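Local atomic coordinates of thymidylate synthase ThyX (Streptomyces cacaoi subsp. asoensis, PDB entry 4P5A), a protein that probably catalyses the FAD-dependent reductive methylation of dUMP, and probably of UMP, using methylenetetrahydrofolate as the methyl donor. Residues B[26-31]-B[52-56]; B[100-106]-B[149-153]. Residues are numbered along the deposited sequence.

Interaction 1. Residues B[26-31]-B[52-56]; sequences VVKAAR and LIRYL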
loop_
_atom_site.group_PDB
_atom_site.type_symbol
_atom_site.label_atom_id
_atom_site.label_comp_id
_atom_site.label_asym_id
_atom_site.label_seq_id
_atom_site.Cartn_x
_atom_site.Cartn_y
_atom_site.Cartn_z
ATOM N N VAL B 26 1.185 -20.890 -4.194
ATOM C CA VAL B 26 0.375 -20.121 -5.164
ATOM C C VAL B 26 -0.842 -20.870 -5.605
ATOM O O VAL B 26 -1.898 -20.298 -5.725
ATOM C CB VAL B 26 1.214 -19.856 -6.415
ATOM C CG1 VAL B 26 0.428 -18.942 -7.504
ATOM C CG2 VAL B 26 2.484 -19.191 -6.025
ATOM N N VAL B 27 -0.651 -22.178 -5.962
ATOM C CA VAL B 27 -1.707 -23.034 -6.440
ATOM C C VAL B 27 -2.805 -23.139 -5.357
ATOM O O VAL B 27 -4.001 -23.053 -5.686
ATOM C CB VAL B 27 -1.103 -24.477 -6.676
ATOM C CG1 VAL B 27 -2.271 -25.493 -6.935
ATOM C CG2 VAL B 27 -0.051 -24.390 -7.876
ATOM N N LYS B 28 -2.355 -23.305 -4.120
ATOM C CA LYS B 28 -3.367 -23.469 -2.982
ATOM C C LYS B 28 -4.183 -22.198 -2.869
ATOM O O LYS B 28 -5.391 -22.291 -2.676
ATOM C CB LYS B 28 -2.678 -23.774 -1.667
ATOM C CG LYS B 28 -2.150 -25.258 -1.611
ATOM C CD LYS B 28 -1.367 -25.481 -0.322
ATOM C CE LYS B 28 -2.133 -26.325 0.728
ATOM N NZ LYS B 28 -1.514 -26.282 2.141
ATOM N N ALA B 29 -3.514 -21.031 -2.895
ATOM C CA ALA B 29 -4.227 -19.717 -2.756
ATOM C C ALA B 29 -5.146 -19.533 -3.921
ATOM O O ALA B 29 -6.319 -19.211 -3.783
ATOM C CB ALA B 29 -3.233 -18.576 -2.707
ATOM N N ALA B 30 -4.686 -19.882 -5.139
ATOM C CA ALA B 30 -5.520 -19.717 -6.310
ATOM C C ALA B 30 -6.779 -20.619 -6.358
ATOM O O ALA B 30 -7.855 -20.160 -6.849
ATOM C CB ALA B 30 -4.725 -19.993 -7.628
ATOM N N ARG B 31 -6.621 -21.850 -5.914
ATOM C CA ARG B 31 -7.724 -22.844 -6.033
ATOM C C ARG B 31 -8.642 -22.875 -4.818
ATOM O O ARG B 31 -9.515 -23.745 -4.741
ATOM C CB ARG B 31 -7.149 -24.247 -6.179
ATOM C CG ARG B 31 -6.498 -24.419 -7.521
ATOM C CD ARG B 31 -6.474 -25.944 -7.969
ATOM N NE ARG B 31 -6.015 -26.077 -9.368
ATOM C CZ ARG B 31 -4.862 -26.669 -9.746
ATOM N NH1 ARG B 31 -4.508 -26.720 -11.035
ATOM N NH2 ARG B 31 -4.059 -27.218 -8.837
ATOM N N LEU B 52 -1.453 -24.088 -14.182
ATOM C CA LEU B 52 -2.187 -23.080 -13.472
ATOM C C LEU B 52 -1.336 -21.774 -13.354
ATOM O O LEU B 52 -1.842 -20.649 -13.561
ATOM C CB LEU B 52 -2.492 -23.619 -12.109
ATOM C CG LEU B 52 -3.528 -22.786 -11.268
ATOM C CD1 LEU B 52 -3.308 -22.910 -9.807
ATOM C CD2 LEU B 52 -4.433 -21.727 -11.855
ATOM N N ILE B 53 -0.068 -21.950 -13.078
ATOM C CA ILE B 53 0.796 -20.777 -12.846
ATOM C C ILE B 53 0.926 -20.027 -14.146
ATOM O O ILE B 53 0.933 -18.819 -14.120
ATOM C CB ILE B 53 2.126 -21.201 -12.251
ATOM C CG1 ILE B 53 1.831 -21.487 -10.719
ATOM C CG2 ILE B 53 3.275 -20.168 -12.421
ATOM C CD1 ILE B 53 2.971 -22.122 -9.925
ATOM N N ARG B 54 1.065 -20.734 -15.259
ATOM C CA ARG B 54 1.154 -20.021 -16.582
ATOM C C ARG B 54 -0.115 -19.285 -16.896
ATOM O O ARG B 54 -0.032 -18.130 -17.334
ATOM C CB ARG B 54 1.580 -20.973 -17.679
ATOM C CG ARG B 54 3.046 -21.480 -17.519
ATOM C CD ARG B 54 3.347 -22.581 -18.606
ATOM N NE ARG B 54 3.027 -22.194 -20.014
ATOM C CZ ARG B 54 3.823 -21.479 -20.832
ATOM N NH1 ARG B 54 3.447 -21.273 -22.133
ATOM N NH2 ARG B 54 5.011 -21.008 -20.399
ATOM N N TYR B 55 -1.254 -19.854 -16.575
ATOM C CA TYR B 55 -2.530 -19.225 -16.753
ATOM C C TYR B 55 -2.616 -17.966 -15.882
ATOM O O TYR B 55 -2.983 -16.864 -16.359
ATOM C CB TYR B 55 -3.677 -20.178 -16.403
ATOM C CG TYR B 55 -5.003 -19.446 -16.277
ATOM C CD1 TYR B 55 -5.728 -19.015 -17.415
ATOM C CD2 TYR B 55 -5.520 -19.162 -15.022
ATOM C CE1 TYR B 55 -6.975 -18.289 -17.245
ATOM C CE2 TYR B 55 -6.721 -18.456 -14.838
ATOM C CZ TYR B 55 -7.444 -18.013 -15.940
ATOM O OH TYR B 55 -8.625 -17.307 -15.683
ATOM N N LEU B 56 -2.227 -18.084 -14.611
ATOM C CA LEU B 56 -2.325 -16.848 -13.809
ATOM C C LEU B 56 -1.389 -15.798 -14.313
ATOM O O LEU B 56 -1.723 -14.597 -14.209
ATOM C CB LEU B 56 -1.915 -17.114 -12.318
ATOM C CG LEU B 56 -2.792 -18.180 -11.641
ATOM C CD1 LEU B 56 -2.133 -18.720 -10.386
ATOM C CD2 LEU B 56 -4.217 -17.683 -11.341
#
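Apolar side chains account for nearly all of this helix-helix contact. Leu52 buries 80 Å², and its CD1 packs against the side of helix 23-30, 3.7 Å from Val27 CA, 4.0 Å from Val27 CG1 and 3.9 Å from Ala30 CB. One turn on, Leu56 CD1 lies 4.0 Å from Ala30 CB and 3.9 Å from Val26 CG1, so the alanine methyl meets leucines from successive turns of the other helix. Ile53 borders the same patch, with CG1 4.3 Å from Val26 CG1 and CD1 4.3 Å from Val27 CG2. The segments 26-30 and 52-56 cross at 67° with axes 10.7 Å apart, a separation filled by these branched side chains. In the ThyX fold the pair lies close to the flavin: Leu56 also touches His61, an FAD-binding residue, and its side chain is about 8 Å from a bound FAD. Phe65 packs on both Val26 and Leu56, while helix 225-233 receives Ile53. The polar edge is formed by Arg31, whose guanidinium lays one face over Leu52 CG and brings NH1 to 3.9 Å from Leu52 CB, a van der Waals contact. No hydrogen bond links the two segments; Tyr55 OH is instead hydrogen-bonded to Gly122 O of a neighbouring subunit.

Interaction 2. Residues B[100-106]-B[149-153]; sequences REVGAAF and FEEYQ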
loop_
_atom_site.group_PDB
_atom_site.type_symbol
_atom_site.label_atom_id
_atom_site.label_comp_id
_atom_site.label_asym_id
_atom_site.label_seq_id
_atom_site.Cartn_x
_atom_site.Cartn_y
_atom_site.Cartn_z
ATOM N N ARG B 100 24.164 4.174 15.623
ATOM C CA ARG B 100 25.446 3.515 15.817
ATOM C C ARG B 100 26.467 4.163 14.892
ATOM O O ARG B 100 26.107 4.604 13.793
ATOM C CB ARG B 100 25.328 2.043 15.455
ATOM C CG ARG B 100 26.633 1.229 15.882
ATOM C CD ARG B 100 26.400 -0.290 16.076
ATOM N NE ARG B 100 26.430 -1.027 14.798
ATOM C CZ ARG B 100 27.497 -1.668 14.282
ATOM N NH1 ARG B 100 28.664 -1.696 14.937
ATOM N NH2 ARG B 100 27.401 -2.294 13.100
ATOM N N GLU B 101 27.741 4.204 15.343
ATOM C CA GLU B 101 28.811 4.730 14.485
ATOM C C GLU B 101 28.949 3.906 13.220
ATOM O O GLU B 101 28.797 2.681 13.228
ATOM C CB GLU B 101 30.109 4.668 15.260
ATOM C CG GLU B 101 31.332 5.083 14.500
ATOM C CD GLU B 101 32.588 5.199 15.446
ATOM O OE1 GLU B 101 33.728 5.154 14.887
ATOM O OE2 GLU B 101 32.403 5.377 16.709
ATOM N N VAL B 102 29.243 4.596 12.108
ATOM C CA VAL B 102 29.250 3.949 10.835
ATOM C C VAL B 102 30.668 3.397 10.637
ATOM O O VAL B 102 31.673 4.084 10.993
ATOM C CB VAL B 102 28.971 5.017 9.707
ATOM C CG1 VAL B 102 29.099 4.375 8.245
ATOM C CG2 VAL B 102 27.537 5.671 9.948
ATOM N N GLY B 103 30.733 2.219 10.030
ATOM C CA GLY B 103 32.012 1.570 9.645
ATOM C C GLY B 103 32.651 2.225 8.450
ATOM O O GLY B 103 31.990 2.937 7.643
ATOM N N ALA B 104 33.928 1.927 8.247
ATOM C CA ALA B 104 34.632 2.655 7.216
ATOM C C ALA B 104 34.672 1.851 5.927
ATOM O O ALA B 104 35.712 1.659 5.360
ATOM C CB ALA B 104 36.083 3.009 7.682
ATOM N N ALA B 105 33.509 1.408 5.438
ATOM C CA ALA B 105 33.490 0.628 4.191
ATOM C C ALA B 105 32.744 1.415 3.191
ATOM O O ALA B 105 31.604 1.912 3.492
ATOM C CB ALA B 105 32.879 -0.714 4.383
ATOM N N PHE B 106 33.321 1.550 1.996
ATOM C CA PHE B 106 32.804 2.499 0.966
ATOM C C PHE B 106 32.849 1.775 -0.353
ATOM O O PHE B 106 33.806 1.007 -0.645
ATOM C CB PHE B 106 33.640 3.827 0.866
ATOM C CG PHE B 106 33.694 4.554 2.117
ATOM C CD1 PHE B 106 34.738 4.363 2.985
ATOM C CD2 PHE B 106 32.594 5.348 2.512
ATOM C CE1 PHE B 106 34.772 4.958 4.218
ATOM C CE2 PHE B 106 32.602 5.995 3.803
ATOM C CZ PHE B 106 33.711 5.817 4.626
ATOM N N PHE B 149 35.903 10.404 5.947
ATOM C CA PHE B 149 35.931 9.569 7.115
ATOM C C PHE B 149 36.804 10.225 8.183
ATOM O O PHE B 149 36.515 10.096 9.405
ATOM C CB PHE B 149 36.339 8.165 6.773
ATOM C CG PHE B 149 36.064 7.232 7.876
ATOM C CD1 PHE B 149 37.062 6.827 8.701
ATOM C CD2 PHE B 149 34.722 6.874 8.178
ATOM C CE1 PHE B 149 36.771 5.983 9.808
ATOM C CE2 PHE B 149 34.416 6.002 9.245
ATOM C CZ PHE B 149 35.451 5.595 10.085
ATOM N N GLU B 150 37.867 10.908 7.758
ATOM C CA GLU B 150 38.744 11.541 8.773
ATOM C C GLU B 150 37.952 12.643 9.522
ATOM O O GLU B 150 38.064 12.798 10.781
ATOM C CB GLU B 150 39.997 12.082 8.052
ATOM C CG GLU B 150 40.776 13.125 8.843
ATOM C CD GLU B 150 41.819 13.808 7.940
ATOM O OE1 GLU B 150 42.231 13.179 6.923
ATOM O OE2 GLU B 150 42.167 14.981 8.227
ATOM N N GLU B 151 37.111 13.372 8.772
ATOM C CA GLU B 151 36.288 14.401 9.378
ATOM C C GLU B 151 35.151 13.816 10.224
ATOM O O GLU B 151 34.813 14.391 11.255
ATOM C CB GLU B 151 35.715 15.414 8.355
ATOM C CG GLU B 151 36.770 16.244 7.558
ATOM C CD GLU B 151 37.722 17.049 8.499
ATOM O OE1 GLU B 151 37.347 17.413 9.643
ATOM O OE2 GLU B 151 38.900 17.190 8.072
ATOM N N TYR B 152 34.561 12.698 9.778
ATOM C CA TYR B 152 33.536 12.026 10.582
ATOM C C TYR B 152 34.157 11.641 11.921
ATOM O O TYR B 152 33.590 11.921 12.981
ATOM C CB TYR B 152 33.081 10.773 9.838
ATOM C CG TYR B 152 32.134 9.891 10.563
ATOM C CD1 TYR B 152 32.447 8.553 10.871
ATOM C CD2 TYR B 152 30.845 10.375 10.890
ATOM C CE1 TYR B 152 31.526 7.702 11.521
ATOM C CE2 TYR B 152 29.898 9.510 11.549
ATOM C CZ TYR B 152 30.259 8.190 11.833
ATOM O OH TYR B 152 29.390 7.360 12.489
ATOM N N GLN B 153 35.330 11.014 11.868
ATOM C CA GLN B 153 35.939 10.590 13.158
ATOM C C GLN B 153 36.337 11.783 14.018
ATOM O O GLN B 153 36.247 11.712 15.242
ATOM C CB GLN B 153 37.183 9.750 12.851
ATOM C CG GLN B 153 36.890 8.353 12.364
ATOM C CD GLN B 153 36.066 7.553 13.354
ATOM O OE1 GLN B 153 36.437 7.446 14.488
ATOM N NE2 GLN B 153 34.918 6.975 12.899
#
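Beside the nucleotide pocket of ThyX, the chain that follows Glu94 to Arg98, which line the 5-bromo-UMP pocket, runs along helix 131-157 before entering strand 105-107. Two hydrogen bonds fix its extended part. Val102 N donates to Tyr152 OH at 2.8 Å with an N-H...O angle of 164°, and Gln153 NE2 donates to Glu101 OE1 at 2.9 Å and 163°. Hydrophobic packing continues from there: Val102 CB is 4.0 Å from Tyr152 CZ, and Ala104 CB sits over the face of the Phe149 ring, 3.7 Å from its centroid and 15° off the normal, a CH-pi contact. Ala104 is the centre of an inverse gamma turn, with its CA-to-CB bond directed toward the helix. Phe106 CZ then approaches Phe149 CD2 at 3.8 Å, and the Phe106 ring also meets that of Tyr145 one helical turn earlier. On the pocket side Val102 touches Ala97, and its side chain is about 7 Å from bound 5-bromo-UMP; the side chain of Tyr152 is about 4 Å from that of Arg166, which also lines a 5-bromo-UMP pocket. Because the tyrosine hydroxyl accepts a backbone N-H, the chain is held to the helix through its main chain, and aromatic packing extends the contact toward the strand.

How the interactions relate
From the N terminus, the chain passes through strand 13-20 into helix 23-30, and interaction 1 closes a 20-residue connection, partly unmodelled, by bringing helix 48-58 back against it. The chain then runs through strands 69-77 and 91-94 before interaction 2 opens. There, 42 residues, including the hairpin of strands 116-118 and 125-127, separate 100-106 from the late turns of helix 131-157. The two closures follow in series, neither nested nor crossed. They lie on opposite sides of the chain's centre, with contact centres 49 Å apart: interaction 1 joins two helices near bound FAD, whereas interaction 2 ties the long helix to the segment flanking the nucleotide pocket.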